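Local coordinates for gamma-glutamyltransferase 1 Threonine peptidase. MEROPS family T03 (Pseudomonas nitroreducens, PDB 7D9E) that catalyses gamma-glutamyl transfer from glutathione and related donors to amino acids or water, as the large subunit paired with the small subunit that carries the catalytic nucleophile, at the interface of chains B and A. Coordinates in Å, arbitrary orientation; residue numbers count along the deposited sequence, not the author numbering. Chains: chain A, Gamma-glutamyltransferase 1 Threonine peptidase. MEROPS family T03; chain B, Gamma-glutamyltransferase 1 Threonine peptidase. MEROPS family T03.

The interface of chains B and A. Residues chain B 300-301, 304, 307, 349; chain A 124-126, 134, 150, 155.
B:Ile300, B:His301, B:Ser304 and B:Glu307 lie along one flank of helix 297-317 with regular helical backbone torsions, and they face the extended backbone of A:Val124 and strand 125-126, with A:Ile134, A:Leu150 and the loop residue A:Tyr155 alongside. The phenol of A:Tyr155 reaches the imidazole of B:His301 tip to edge. A:Tyr155 OH lies 2.6 Å from B:His301 ND1 in a hydrogen bond with 149° at the hydrogen; which group donates is not decided. The two side chains cross at about a right angle. B:Ile349 CD1 sits over one face of the A:Tyr155 ring, 3.5 Å from its centroid, in a CH-pi contact. A:Ile134 CD1 covers the opposite face toward the rim, so the ring is sandwiched. An alanine in place of A:Tyr155 would probably leave B:His301 ND1 without this partner and open a gap between B:Ile349 and A:Ile134. In B:Ile300, CG1 is anti to the carbonyl carbon (chi1 -73°), which puts CG2 anti to the backbone N and turns it toward chain A. B:Ile300 CG2 is 3.8 Å from A:Val124 CG2 and also packs on A:Leu150 CD1 and A:Ile134 CD1. B:Ser304 OG turns back to its own helix and donates to B:Ile300 O at 2.8 Å, from above the carbonyl plane. Its CB packs against A:His126 CB. B:Glu307 extends beyond CG to the strand. The carboxylate B:Glu307 OE1 takes a weak hydrogen bond from A:His126 N, at 3.3 Å. The other oxygen, OE2, is linked through water 1 to A:Val124 O. The patch probably serves subunit assembly. Its centre is about 22 Å from the nucleophile A:Thr1, where helix 297-317 of the large subunit packs against helix 144-153 and the short strands 125-126 and 133-136 of the small subunit.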
loop_
_atom_site.group_PDB
_atom_site.type_symbol
_atom_site.label_atom_id
_atom_site.label_comp_id
_atom_site.label_asym_id
_atom_site.label_seq_id
_atom_site.Cartn_x
_atom_site.Cartn_y
_atom_site.Cartn_z
ATOM N N ILE B 300 5.940 -0.666 23.418
ATOM C CA ILE B 300 5.940 0.375 22.401
ATOM C C ILE B 300 7.309 1.014 22.284
ATOM O O ILE B 300 7.769 1.334 21.165
ATOM C CB ILE B 300 4.834 1.404 22.715
ATOM C CG1 ILE B 300 3.459 0.797 22.419
ATOM C CG2 ILE B 300 5.044 2.694 21.911
ATOM C CD1 ILE B 300 2.281 1.569 22.977
ATOM N N HIS B 301 7.993 1.178 23.417
ATOM C CA HIS B 301 9.345 1.715 23.378
ATOM C C HIS B 301 10.272 0.787 22.605
ATOM O O HIS B 301 11.071 1.237 21.779
ATOM C CB HIS B 301 9.868 1.920 24.797
ATOM C CG HIS B 301 11.335 2.156 24.836
ATOM N ND1 HIS B 301 11.912 3.276 24.278
ATOM C CD2 HIS B 301 12.351 1.402 25.314
ATOM C CE1 HIS B 301 13.223 3.209 24.433
ATOM N NE2 HIS B 301 13.512 2.085 25.060
ATOM N N SER B 304 9.700 1.091 18.959
ATOM C CA SER B 304 10.222 2.368 18.484
ATOM C C SER B 304 11.732 2.318 18.318
ATOM O O SER B 304 12.269 2.876 17.355
ATOM C CB SER B 304 9.823 3.494 19.437
ATOM O OG SER B 304 8.398 3.582 19.555
ATOM N N GLU B 307 12.336 0.550 15.144
ATOM C CA GLU B 307 11.932 1.371 14.008
ATOM C C GLU B 307 12.938 2.477 13.719
ATOM O O GLU B 307 13.130 2.839 12.552
ATOM C CB GLU B 307 10.519 1.924 14.225
ATOM C CG GLU B 307 9.494 0.776 14.196
ATOM C CD GLU B 307 8.205 1.066 14.919
ATOM O OE1 GLU B 307 8.115 2.077 15.643
ATOM O OE2 GLU B 307 7.275 0.241 14.767
ATOM N N ILE B 349 15.455 5.888 25.548
ATOM C CA ILE B 349 15.451 6.278 24.146
ATOM C C ILE B 349 16.881 6.518 23.683
ATOM O O ILE B 349 17.627 7.296 24.292
ATOM C CB ILE B 349 14.619 7.551 23.953
ATOM C CG1 ILE B 349 13.155 7.312 24.352
ATOM C CG2 ILE B 349 14.685 8.004 22.506
ATOM C CD1 ILE B 349 12.323 8.586 24.340
ATOM N N VAL A 124 0.530 1.765 16.926
ATOM C CA VAL A 124 1.213 3.056 16.995
ATOM C C VAL A 124 2.400 3.006 16.046
ATOM O O VAL A 124 2.748 1.952 15.517
ATOM C CB VAL A 124 1.661 3.428 18.429
ATOM C CG1 VAL A 124 0.436 3.530 19.344
ATOM C CG2 VAL A 124 2.677 2.451 18.943
ATOM N N HIS A 125 3.059 4.149 15.862
ATOM C CA HIS A 125 4.103 4.226 14.850
ATOM C C HIS A 125 5.183 5.223 15.241
ATOM O O HIS A 125 4.886 6.326 15.708
ATOM C CB HIS A 125 3.461 4.666 13.532
ATOM C CG HIS A 125 4.425 4.863 12.413
ATOM N ND1 HIS A 125 5.040 3.810 11.765
ATOM C CD2 HIS A 125 4.895 5.994 11.835
ATOM C CE1 HIS A 125 5.832 4.290 10.816
ATOM N NE2 HIS A 125 5.767 5.610 10.843
ATOM N N HIS A 126 6.436 4.834 15.013
ATOM C CA HIS A 126 7.582 5.711 15.133
ATOM C C HIS A 126 8.456 5.514 13.901
ATOM O O HIS A 126 8.520 4.418 13.349
ATOM C CB HIS A 126 8.386 5.381 16.401
ATOM C CG HIS A 126 9.625 6.198 16.551
ATOM N ND1 HIS A 126 9.590 7.566 16.728
ATOM C CD2 HIS A 126 10.930 5.848 16.542
ATOM C CE1 HIS A 126 10.831 8.023 16.808
ATOM N NE2 HIS A 126 11.661 7.000 16.702
ATOM N N ILE A 134 5.911 9.505 18.549
ATOM C CA ILE A 134 5.074 8.334 18.337
ATOM C C ILE A 134 3.697 8.802 17.898
ATOM O O ILE A 134 3.058 9.622 18.576
ATOM C CB ILE A 134 4.970 7.467 19.605
ATOM C CG1 ILE A 134 6.346 6.965 20.032
ATOM C CG2 ILE A 134 4.044 6.272 19.349
ATOM C CD1 ILE A 134 6.368 6.334 21.419
ATOM N N LEU A 150 5.371 6.759 28.449
ATOM C CA LEU A 150 6.109 7.078 27.232
ATOM C C LEU A 150 6.559 8.533 27.243
ATOM O O LEU A 150 7.691 8.844 26.861
ATOM C CB LEU A 150 5.273 6.791 25.994
ATOM C CG LEU A 150 4.994 5.331 25.691
ATOM C CD1 LEU A 150 3.932 5.199 24.623
ATOM C CD2 LEU A 150 6.280 4.615 25.277
ATOM N N TYR A 155 9.250 10.744 24.922
ATOM C CA TYR A 155 8.553 10.726 23.646
ATOM C C TYR A 155 7.523 11.844 23.548
ATOM O O TYR A 155 6.906 12.246 24.543
ATOM C CB TYR A 155 7.811 9.403 23.463
ATOM C CG TYR A 155 8.695 8.212 23.183
ATOM C CD1 TYR A 155 9.329 8.060 21.958
ATOM C CD2 TYR A 155 8.881 7.221 24.137
ATOM C CE1 TYR A 155 10.117 6.964 21.703
ATOM C CE2 TYR A 155 9.662 6.128 23.892
ATOM C CZ TYR A 155 10.285 5.999 22.666
ATOM O OH TYR A 155 11.068 4.906 22.387
HETATM O O HOH W 1 5.158 0.575 16.270
#